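Local coordinates for protein carbohydrate kinase, pfkB family (Enterococcus faecalis, PDB 3KTN) that probably transfers a phosphate group to a sugar acid, as a putative 2-keto-3-deoxygluconate kinase of the pfkB (ribokinase-like) family, at residues A[86-91]-A[103-108]; A[117-123]-A[149-153]; A[236-242]-A[253-258]. All coordinates share one frame; numbering follows the deposited sequence.

Contact 1: residues A[86-91]-A[103-108]; sequences HIGSFF and VTYQNR. With SO4 (sulfate ion), chain B.
Strand 88-91 and strand 103-105 run antiparallel, 4.5 Å apart at their closest with N-to-C directions 151° apart, as arms of the hairpin 88-93/101-105. In the ribokinase fold such a small sheet forms the lid beside the substrate site. Phe-91 and Thr-104 are a hydrogen-bonded pair, tied in both directions, with Phe-91 N 2.8 Å from Thr-104 O; Phe-90 and Tyr-105 next to them are a non-hydrogen-bonded pair. Gln-106 N to Ser-89 O (2.9 Å) continues the pairing past the end of the second strand. Where the chain then turns aside, His-86 takes over: CG stands anti to the backbone N (chi1 -178°), and His-86 NE2 donates to Asn-107 O at 3.0 Å with that oxygen in the ring plane, although the nitrogen lies well above the carbonyl plane. On the Phe-90/Tyr-105 face the two rings meet obliquely, planes 49° apart, with Phe-90 CB 3.7 Å from Tyr-105 CD1 and Phe-90 CD1 3.7 Å from Val-103 CG1. On the other face Gln-106 CG touches the edge of the Phe-91 ring. A water joins Ser-89 OG to Gln-106 NE2, which also donates to Ile-87 O of a second subunit; a third subunit adds a parallel strand alongside Val-103 and Thr-104. Val-103 also packs on Ile-276, a residue of the magnesium site. Arg-108 stretches out fully from CG to NE, where Glu-10 forms a salt bridge, and beyond it the guanidinium meets a sulfate probably left from crystallisation. The anion lies at the edge of that flat group: Arg-108 NH1 bonds to sulfate O4 and Arg-108 NH2 to sulfate O3, the latter at 2.6 Å.

Contact 2: residues A[117-123]-A[149-153]; sequences EAKDYDF and AALIL
The ring of Phe-123 lies against Leu-153, whose CB stands 4.0 Å from the ring centroid and only 9° off its normal, a CH-pi contact over the face. A chi1 of 172°, which swings the Leu-153 branch to the side of its carbonyl carbon, carries the methyls along the same ring, Leu-153 CD1 coming to 3.6 Å from Phe-123 CD1 and Leu-153 CD2 approaching CE1. Tyr-121 CB covers the opposite face toward the rim, so the ring is held between its own segment and the helix. One turn back along the helix, Ala-149 O approaches Phe-123 CE2 obliquely at 3.7 Å; this carbonyl already accepts the helical bond from Leu-153 N. The second patch is made of small groups: Ala-149 CB sits 3.6 Å from Ala-118 N, and the CD1 tip of Ile-152 reaches Ala-118 CB at 3.4 Å, tighter than usual for two carbons. No hydrogen bond crosses between the segments. The contact packs the loop leading into helix 123-127 against helix 144-159, which in this Rossmann-like alpha/beta core of the ribokinase fold lies on the central sheet, with Ala-149 and Leu-153 touching Phe-8 and Leu-153 also touching Val-133. Ala-118 begins a short 3-10 segment, across whose start Asp-120 OD2 accepts from Glu-117 N at 2.7 Å in a nearly straight bond; the same oxygen also pairs with Lys-83. Farther out, Tyr-121 meets Phe-8 edge-to-face and Lys-56 by a cation-pi contact. Asp-122 is the N-cap of the helix that Phe-123 begins, its OD1 accepting from Ala-125 N.

Contact 3: residues A[236-242]-A[253-258]; sequences EWFAGTT and SGYLYT
With CG held between its backbone N and carbonyl carbon (chi1 53°), the Tyr-255 side chain folds back across the neighbouring strand and lays its ring over Gly-240. Gly-240 O lies over the centre of the ring, and Gly-240 C is 3.3 Å from Tyr-255 CZ. The Tyr-255 hydroxyl bonds to Gly-199 O. Leu-256 leaves its CA with CG opposite the amide nitrogen (chi1 173°), which turns its methyls onto the indole of Trp-237: Leu-256 CD2 stands 4.1 Å from the centroid of the six-membered ring in a CH-pi contact, and Leu-256 CD1 touches Trp-237 CD2 at 3.7 Å. The strands form the hairpin 237-245/250-257 in the antiparallel end of the main sheet of this ribokinase-like fold, with strand 262-269 outermost beyond it. Three hydrogen-bonded pairs join them, Phe-238 with Tyr-257, Gly-240 with Tyr-255 and Thr-242 with Ser-253. Tyr-257 N to Phe-238 O, 2.7 Å, is almost perfectly straight. The Trp-237, Ala-239 and Leu-256 side is covered by helices 278-291 and 296-310, and Tyr-290 meets the indole edge-to-face. Across the sheet, Phe-238 and Tyr-257 lie side by side beneath helix 218-233, with Phe-238 CD2, at the edge of its ring, 4.0 Å from Tyr-257 CD2. Near the turn, Thr-242 CG2 packs on Ser-253 CB at 3.6 Å.

In the fold
Contacts 1 and 3 are both buried antiparallel hairpins, but of different sheets: contact 1 belongs to the small four-stranded sheet and contact 3 to the main one, and they lie on opposite sides of the chain's centre, their own centres about 30 Å apart. Contact 3 is sandwiched by helices of its own chain and its side chains are mostly rings and aliphatic groups, whereas contact 1 also meets two other subunits and carries more polar side-chain chemistry, including a sulfate. Contact 2, only partly buried, joins a loop to a helix by apolar packing without crossing hydrogen bonds. Of the three, contact 1 alone reaches a residue of the magnesium site.

Contact 1: residues A[86-91]-A[103-108]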
loop_
_atom_site.group_PDB
_atom_site.type_symbol
_atom_site.label_atom_id
_atom_site.label_comp_id
_atom_site.label_asym_id
_atom_site.label_seq_id
_atom_site.Cartn_x
_atom_site.Cartn_y
_atom_site.Cartn_z
ATOM N N HIS A 86 -4.785 -2.720 -28.371
ATOM C CA HIS A 86 -5.159 -1.741 -27.368
ATOM C C HIS A 86 -6.480 -2.006 -26.645
ATOM O O HIS A 86 -7.379 -2.667 -27.168
ATOM C CB HIS A 86 -5.203 -0.380 -28.077
ATOM C CG HIS A 86 -5.535 0.780 -27.189
ATOM N ND1 HIS A 86 -4.616 1.348 -26.332
ATOM C CD2 HIS A 86 -6.663 1.521 -27.079
ATOM C CE1 HIS A 86 -5.161 2.393 -25.737
ATOM N NE2 HIS A 86 -6.402 2.522 -26.173
ATOM N N ILE A 87 -6.581 -1.498 -25.420
ATOM C CA ILE A 87 -7.810 -1.613 -24.645
ATOM C C ILE A 87 -8.170 -0.194 -24.206
ATOM O O ILE A 87 -7.294 0.576 -23.801
ATOM C CB ILE A 87 -7.640 -2.514 -23.399
ATOM C CG1 ILE A 87 -7.284 -3.939 -23.827
ATOM C CG2 ILE A 87 -8.940 -2.537 -22.597
ATOM C CD1 ILE A 87 -7.173 -4.928 -22.668
ATOM N N GLY A 88 -9.447 0.162 -24.317
ATOM C CA GLY A 88 -9.871 1.495 -23.916
ATOM C C GLY A 88 -9.696 1.652 -22.416
ATOM O O GLY A 88 -9.662 0.659 -21.693
ATOM N N SER A 89 -9.586 2.885 -21.936
ATOM C CA SER A 89 -9.408 3.098 -20.504
ATOM C C SER A 89 -9.814 4.486 -20.055
ATOM O O SER A 89 -10.015 5.388 -20.873
ATOM C CB SER A 89 -7.943 2.888 -20.120
ATOM O OG SER A 89 -7.133 3.930 -20.655
ATOM N N PHE A 90 -9.922 4.646 -18.742
ATOM C CA PHE A 90 -10.239 5.935 -18.151
ATOM C C PHE A 90 -9.739 5.995 -16.711
ATOM O O PHE A 90 -9.547 4.967 -16.056
ATOM C CB PHE A 90 -11.749 6.215 -18.220
ATOM C CG PHE A 90 -12.595 5.338 -17.332
ATOM C CD1 PHE A 90 -12.942 5.754 -16.046
ATOM C CD2 PHE A 90 -13.114 4.136 -17.808
ATOM C CE1 PHE A 90 -13.797 4.993 -15.253
ATOM C CE2 PHE A 90 -13.968 3.367 -17.023
ATOM C CZ PHE A 90 -14.312 3.800 -15.744
ATOM N N PHE A 91 -9.501 7.210 -16.243
ATOM C CA PHE A 91 -9.050 7.442 -14.886
ATOM C C PHE A 91 -10.251 7.970 -14.126
ATOM O O PHE A 91 -11.067 8.713 -14.683
ATOM C CB PHE A 91 -7.930 8.475 -14.872
ATOM C CG PHE A 91 -6.639 7.963 -15.434
ATOM C CD1 PHE A 91 -5.626 7.502 -14.589
ATOM C CD2 PHE A 91 -6.452 7.881 -16.812
ATOM C CE1 PHE A 91 -4.452 6.963 -15.107
ATOM C CE2 PHE A 91 -5.277 7.340 -17.337
ATOM C CZ PHE A 91 -4.277 6.879 -16.480
ATOM N N VAL A 103 -13.791 11.941 -14.170
ATOM C CA VAL A 103 -13.472 10.835 -15.058
ATOM C C VAL A 103 -12.748 11.395 -16.276
ATOM O O VAL A 103 -13.220 12.340 -16.905
ATOM C CB VAL A 103 -14.747 10.092 -15.502
ATOM C CG1 VAL A 103 -14.425 9.103 -16.622
ATOM C CG2 VAL A 103 -15.337 9.339 -14.314
ATOM N N THR A 104 -11.590 10.826 -16.594
ATOM C CA THR A 104 -10.814 11.270 -17.751
ATOM C C THR A 104 -10.564 10.068 -18.664
ATOM O O THR A 104 -9.848 9.137 -18.292
ATOM C CB THR A 104 -9.465 11.858 -17.322
ATOM O OG1 THR A 104 -9.680 12.885 -16.347
ATOM C CG2 THR A 104 -8.737 12.446 -18.519
ATOM N N TYR A 105 -11.157 10.099 -19.855
ATOM C CA TYR A 105 -11.025 9.013 -20.828
ATOM C C TYR A 105 -9.746 9.080 -21.642
ATOM O O TYR A 105 -9.213 10.158 -21.899
ATOM C CB TYR A 105 -12.198 9.033 -21.816
ATOM C CG TYR A 105 -13.533 8.697 -21.212
ATOM C CD1 TYR A 105 -13.914 7.373 -20.993
ATOM C CD2 TYR A 105 -14.415 9.704 -20.842
ATOM C CE1 TYR A 105 -15.148 7.066 -20.418
ATOM C CE2 TYR A 105 -15.641 9.410 -20.267
ATOM C CZ TYR A 105 -16.001 8.093 -20.056
ATOM O OH TYR A 105 -17.205 7.823 -19.448
ATOM N N GLN A 106 -9.260 7.912 -22.045
ATOM C CA GLN A 106 -8.078 7.809 -22.894
ATOM C C GLN A 106 -8.637 7.291 -24.222
ATOM O O GLN A 106 -9.853 7.197 -24.366
ATOM C CB GLN A 106 -7.080 6.817 -22.303
ATOM C CG GLN A 106 -6.236 7.397 -21.179
ATOM C CD GLN A 106 -4.955 8.037 -21.683
ATOM O OE1 GLN A 106 -4.955 9.182 -22.152
ATOM N NE2 GLN A 106 -3.845 7.289 -21.597
ATOM N N ASN A 107 -7.776 6.958 -25.180
ATOM C CA ASN A 107 -8.255 6.469 -26.471
ATOM C C ASN A 107 -9.165 5.270 -26.308
ATOM O O ASN A 107 -8.813 4.278 -25.667
ATOM C CB ASN A 107 -7.097 6.086 -27.393
ATOM C CG ASN A 107 -7.581 5.586 -28.748
ATOM O OD1 ASN A 107 -8.174 4.512 -28.852
ATOM N ND2 ASN A 107 -7.347 6.378 -29.789
ATOM N N ARG A 108 -10.334 5.357 -26.922
ATOM C CA ARG A 108 -11.312 4.290 -26.829
ATOM C C ARG A 108 -11.628 3.624 -28.172
ATOM O O ARG A 108 -11.839 2.418 -28.232
ATOM C CB ARG A 108 -12.578 4.868 -26.222
ATOM C CG ARG A 108 -13.464 3.890 -25.511
ATOM C CD ARG A 108 -14.454 4.679 -24.676
ATOM N NE ARG A 108 -15.517 3.843 -24.145
ATOM C CZ ARG A 108 -16.558 4.318 -23.476
ATOM N NH1 ARG A 108 -16.669 5.626 -23.260
ATOM N NH2 ARG A 108 -17.479 3.487 -23.020
HETATM S S SO4 B . -19.629 5.531 -20.999
HETATM O O1 SO4 B . -20.343 6.736 -21.462
HETATM O O2 SO4 B . -20.296 4.993 -19.804
HETATM O O3 SO4 B . -19.633 4.511 -22.063
HETATM O O4 SO4 B . -18.237 5.899 -20.691
HETATM O O HOH W 1 -4.448 4.675 -20.251
#

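Contact 2: residues A[117-123]-A[149-153]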
loop_
_atom_site.group_PDB
_atom_site.type_symbol
_atom_site.label_atom_id
_atom_site.label_comp_id
_atom_site.label_asym_id
_atom_site.label_seq_id
_atom_site.Cartn_x
_atom_site.Cartn_y
_atom_site.Cartn_z
ATOM N N GLU A 117 -15.345 -6.176 -36.472
ATOM C CA GLU A 117 -16.592 -6.072 -37.216
ATOM C C GLU A 117 -17.428 -7.338 -37.117
ATOM O O GLU A 117 -16.954 -8.377 -36.658
ATOM C CB GLU A 117 -16.292 -5.743 -38.680
ATOM C CG GLU A 117 -15.046 -6.428 -39.215
ATOM C CD GLU A 117 -14.588 -5.857 -40.544
ATOM O OE1 GLU A 117 -13.492 -6.246 -41.008
ATOM O OE2 GLU A 117 -15.321 -5.022 -41.123
ATOM N N ALA A 118 -18.679 -7.237 -37.551
ATOM C CA ALA A 118 -19.609 -8.356 -37.503
ATOM C C ALA A 118 -19.026 -9.666 -38.018
ATOM O O ALA A 118 -19.306 -10.729 -37.463
ATOM C CB ALA A 118 -20.870 -8.009 -38.277
ATOM N N LYS A 119 -18.211 -9.595 -39.067
ATOM C CA LYS A 119 -17.633 -10.809 -39.634
ATOM C C LYS A 119 -16.626 -11.479 -38.705
ATOM O O LYS A 119 -16.255 -12.633 -38.917
ATOM C CB LYS A 119 -16.982 -10.520 -40.995
ATOM C CG LYS A 119 -15.672 -9.750 -40.938
ATOM C CD LYS A 119 -15.076 -9.595 -42.338
ATOM C CE LYS A 119 -13.721 -8.905 -42.294
ATOM N NZ LYS A 119 -13.122 -8.717 -43.646
ATOM N N ASP A 120 -16.186 -10.761 -37.675
ATOM C CA ASP A 120 -15.236 -11.325 -36.722
ATOM C C ASP A 120 -15.960 -12.125 -35.641
ATOM O O ASP A 120 -15.325 -12.820 -34.852
ATOM C CB ASP A 120 -14.411 -10.221 -36.057
ATOM C CG ASP A 120 -13.564 -9.447 -37.044
ATOM O OD1 ASP A 120 -12.873 -10.086 -37.864
ATOM O OD2 ASP A 120 -13.583 -8.198 -36.993
ATOM N N TYR A 121 -17.286 -12.034 -35.612
ATOM C CA TYR A 121 -18.080 -12.738 -34.606
ATOM C C TYR A 121 -19.000 -13.803 -35.191
ATOM O O TYR A 121 -19.675 -13.569 -36.193
ATOM C CB TYR A 121 -18.943 -11.743 -33.827
ATOM C CG TYR A 121 -18.184 -10.649 -33.105
ATOM C CD1 TYR A 121 -17.653 -10.854 -31.827
ATOM C CD2 TYR A 121 -18.029 -9.393 -33.689
ATOM C CE1 TYR A 121 -16.989 -9.820 -31.149
ATOM C CE2 TYR A 121 -17.375 -8.366 -33.030
ATOM C CZ TYR A 121 -16.858 -8.578 -31.763
ATOM O OH TYR A 121 -16.222 -7.535 -31.130
ATOM N N ASP A 122 -19.046 -14.964 -34.548
ATOM C CA ASP A 122 -19.917 -16.037 -35.006
ATOM C C ASP A 122 -21.230 -15.921 -34.248
ATOM O O ASP A 122 -21.554 -16.773 -33.421
ATOM C CB ASP A 122 -19.289 -17.401 -34.728
ATOM C CG ASP A 122 -19.986 -18.526 -35.480
ATOM O OD1 ASP A 122 -21.235 -18.519 -35.548
ATOM O OD2 ASP A 122 -19.282 -19.419 -35.998
ATOM N N PHE A 123 -21.987 -14.867 -34.538
ATOM C CA PHE A 123 -23.261 -14.625 -33.865
ATOM C C PHE A 123 -24.228 -15.798 -33.936
ATOM O O PHE A 123 -24.948 -16.073 -32.973
ATOM C CB PHE A 123 -23.935 -13.371 -34.429
ATOM C CG PHE A 123 -23.184 -12.094 -34.145
ATOM C CD1 PHE A 123 -22.729 -11.807 -32.860
ATOM C CD2 PHE A 123 -22.954 -11.168 -35.156
ATOM C CE1 PHE A 123 -22.055 -10.617 -32.587
ATOM C CE2 PHE A 123 -22.283 -9.973 -34.894
ATOM C CZ PHE A 123 -21.833 -9.697 -33.606
ATOM N N ALA A 149 -21.871 -4.185 -36.281
ATOM C CA ALA A 149 -21.911 -5.490 -35.631
ATOM C C ALA A 149 -23.098 -5.571 -34.679
ATOM O O ALA A 149 -23.785 -6.590 -34.619
ATOM C CB ALA A 149 -20.610 -5.746 -34.872
ATOM N N ALA A 150 -23.343 -4.494 -33.944
ATOM C CA ALA A 150 -24.452 -4.469 -32.997
ATOM C C ALA A 150 -25.793 -4.624 -33.719
ATOM O O ALA A 150 -26.642 -5.415 -33.306
ATOM C CB ALA A 150 -24.425 -3.165 -32.195
ATOM N N LEU A 151 -25.973 -3.870 -34.799
ATOM C CA LEU A 151 -27.208 -3.923 -35.580
ATOM C C LEU A 151 -27.449 -5.322 -36.139
ATOM O O LEU A 151 -28.553 -5.860 -36.042
ATOM C CB LEU A 151 -27.150 -2.892 -36.711
ATOM C CG LEU A 151 -27.088 -1.453 -36.184
ATOM C CD1 LEU A 151 -26.845 -0.472 -37.312
ATOM C CD2 LEU A 151 -28.386 -1.137 -35.463
ATOM N N ILE A 152 -26.411 -5.919 -36.711
ATOM C CA ILE A 152 -26.526 -7.263 -37.261
ATOM C C ILE A 152 -26.897 -8.262 -36.172
ATOM O O ILE A 152 -27.727 -9.150 -36.386
ATOM C CB ILE A 152 -25.205 -7.695 -37.925
ATOM C CG1 ILE A 152 -25.038 -6.945 -39.250
ATOM C CG2 ILE A 152 -25.178 -9.208 -38.125
ATOM C CD1 ILE A 152 -23.727 -7.227 -39.967
ATOM N N LEU A 153 -26.290 -8.118 -35.000
ATOM C CA LEU A 153 -26.575 -9.022 -33.893
ATOM C C LEU A 153 -28.025 -8.915 -33.439
ATOM O O LEU A 153 -28.665 -9.925 -33.145
ATOM C CB LEU A 153 -25.648 -8.728 -32.709
ATOM C CG LEU A 153 -25.954 -9.473 -31.408
ATOM C CD1 LEU A 153 -26.007 -10.972 -31.659
ATOM C CD2 LEU A 153 -24.881 -9.137 -30.377
#

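Contact 3: residues A[236-242]-A[253-258]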
loop_
_atom_site.group_PDB
_atom_site.type_symbol
_atom_site.label_atom_id
_atom_site.label_comp_id
_atom_site.label_asym_id
_atom_site.label_seq_id
_atom_site.Cartn_x
_atom_site.Cartn_y
_atom_site.Cartn_z
ATOM N N GLU A 236 -41.272 -4.371 -24.815
ATOM C CA GLU A 236 -41.926 -5.103 -23.741
ATOM C C GLU A 236 -41.730 -4.413 -22.385
ATOM O O GLU A 236 -42.680 -4.272 -21.608
ATOM C CB GLU A 236 -41.379 -6.531 -23.690
ATOM C CG GLU A 236 -42.006 -7.409 -22.638
ATOM C CD GLU A 236 -41.469 -8.817 -22.689
ATOM O OE1 GLU A 236 -40.609 -9.086 -23.553
ATOM O OE2 GLU A 236 -41.903 -9.658 -21.873
ATOM N N TRP A 237 -40.499 -3.975 -22.113
ATOM C CA TRP A 237 -40.163 -3.302 -20.852
ATOM C C TRP A 237 -39.265 -2.091 -21.070
ATOM O O TRP A 237 -38.343 -2.130 -21.880
ATOM C CB TRP A 237 -39.430 -4.264 -19.904
ATOM C CG TRP A 237 -40.292 -5.115 -19.013
ATOM C CD1 TRP A 237 -41.611 -5.409 -19.181
ATOM C CD2 TRP A 237 -39.864 -5.843 -17.851
ATOM N NE1 TRP A 237 -42.033 -6.280 -18.203
ATOM C CE2 TRP A 237 -40.978 -6.565 -17.373
ATOM C CE3 TRP A 237 -38.642 -5.962 -17.170
ATOM C CZ2 TRP A 237 -40.916 -7.390 -16.243
ATOM C CZ3 TRP A 237 -38.577 -6.786 -16.043
ATOM C CH2 TRP A 237 -39.708 -7.490 -15.595
ATOM N N PHE A 238 -39.549 -1.012 -20.349
ATOM C CA PHE A 238 -38.743 0.202 -20.408
ATOM C C PHE A 238 -38.463 0.536 -18.948
ATOM O O PHE A 238 -39.395 0.671 -18.156
ATOM C CB PHE A 238 -39.508 1.358 -21.052
ATOM C CG PHE A 238 -38.711 2.637 -21.130
ATOM C CD1 PHE A 238 -37.673 2.772 -22.046
ATOM C CD2 PHE A 238 -38.986 3.701 -20.274
ATOM C CE1 PHE A 238 -36.919 3.955 -22.112
ATOM C CE2 PHE A 238 -38.242 4.879 -20.332
ATOM C CZ PHE A 238 -37.206 5.005 -21.253
ATOM N N ALA A 239 -37.191 0.660 -18.581
ATOM C CA ALA A 239 -36.862 0.953 -17.189
ATOM C C ALA A 239 -35.700 1.921 -17.020
ATOM O O ALA A 239 -34.860 2.076 -17.905
ATOM C CB ALA A 239 -36.581 -0.344 -16.440
ATOM N N GLY A 240 -35.675 2.575 -15.866
ATOM C CA GLY A 240 -34.636 3.536 -15.566
ATOM C C GLY A 240 -34.789 4.024 -14.142
ATOM O O GLY A 240 -35.610 3.505 -13.383
ATOM N N THR A 241 -33.999 5.024 -13.774
ATOM C CA THR A 241 -34.052 5.567 -12.426
ATOM C C THR A 241 -34.035 7.078 -12.444
ATOM O O THR A 241 -33.573 7.703 -13.395
ATOM C CB THR A 241 -32.844 5.126 -11.581
ATOM O OG1 THR A 241 -31.645 5.650 -12.166
ATOM C CG2 THR A 241 -32.759 3.614 -11.507
ATOM N N THR A 242 -34.529 7.662 -11.368
ATOM C CA THR A 242 -34.549 9.099 -11.252
ATOM C C THR A 242 -33.921 9.486 -9.922
ATOM O O THR A 242 -34.266 8.938 -8.872
ATOM C CB THR A 242 -35.998 9.646 -11.365
ATOM O OG1 THR A 242 -36.040 11.002 -10.903
ATOM C CG2 THR A 242 -36.958 8.801 -10.553
ATOM N N SER A 253 -34.786 6.527 -7.201
ATOM C CA SER A 253 -36.086 5.923 -7.427
ATOM C C SER A 253 -36.086 5.229 -8.778
ATOM O O SER A 253 -35.632 5.790 -9.773
ATOM C CB SER A 253 -37.179 6.994 -7.390
ATOM O OG SER A 253 -38.456 6.389 -7.371
ATOM N N GLY A 254 -36.585 4.003 -8.813
ATOM C CA GLY A 254 -36.616 3.284 -10.069
ATOM C C GLY A 254 -38.018 3.184 -10.639
ATOM O O GLY A 254 -39.001 3.172 -9.897
ATOM N N TYR A 255 -38.113 3.130 -11.964
ATOM C CA TYR A 255 -39.408 3.000 -12.622
ATOM C C TYR A 255 -39.328 1.924 -13.689
ATOM O O TYR A 255 -38.273 1.708 -14.295
ATOM C CB TYR A 255 -39.846 4.330 -13.241
ATOM C CG TYR A 255 -38.819 4.955 -14.147
ATOM C CD1 TYR A 255 -38.562 4.427 -15.412
ATOM C CD2 TYR A 255 -38.069 6.056 -13.723
ATOM C CE1 TYR A 255 -37.584 4.972 -16.230
ATOM C CE2 TYR A 255 -37.089 6.608 -14.533
ATOM C CZ TYR A 255 -36.854 6.058 -15.786
ATOM O OH TYR A 255 -35.882 6.594 -16.591
ATOM N N LEU A 256 -40.449 1.239 -13.896
ATOM C CA LEU A 256 -40.543 0.166 -14.878
ATOM C C LEU A 256 -41.879 0.277 -15.615
ATOM O O LEU A 256 -42.946 0.177 -15.002
ATOM C CB LEU A 256 -40.436 -1.187 -14.171
ATOM C CG LEU A 256 -40.666 -2.478 -14.958
ATOM C CD1 LEU A 256 -39.711 -2.569 -16.140
ATOM C CD2 LEU A 256 -40.476 -3.657 -14.018
ATOM N N TYR A 257 -41.811 0.487 -16.927
ATOM C CA TYR A 257 -43.011 0.626 -17.758
ATOM C C TYR A 257 -43.202 -0.518 -18.745
ATOM O O TYR A 257 -42.251 -1.189 -19.152
ATOM C CB TYR A 257 -42.952 1.904 -18.603
ATOM C CG TYR A 257 -43.016 3.220 -17.867
ATOM C CD1 TYR A 257 -44.232 3.876 -17.671
ATOM C CD2 TYR A 257 -41.851 3.843 -17.420
ATOM C CE1 TYR A 257 -44.281 5.126 -17.056
ATOM C CE2 TYR A 257 -41.890 5.087 -16.805
ATOM C CZ TYR A 257 -43.104 5.723 -16.626
ATOM O OH TYR A 257 -43.128 6.959 -16.025
ATOM N N THR A 258 -44.456 -0.718 -19.120
ATOM C CA THR A 258 -44.843 -1.693 -20.130
ATOM C C THR A 258 -45.737 -0.805 -20.984
ATOM O O THR A 258 -45.940 0.364 -20.650
ATOM C CB THR A 258 -45.688 -2.849 -19.569
ATOM O OG1 THR A 258 -46.911 -2.332 -19.038
ATOM C CG2 THR A 258 -44.928 -3.590 -18.482
#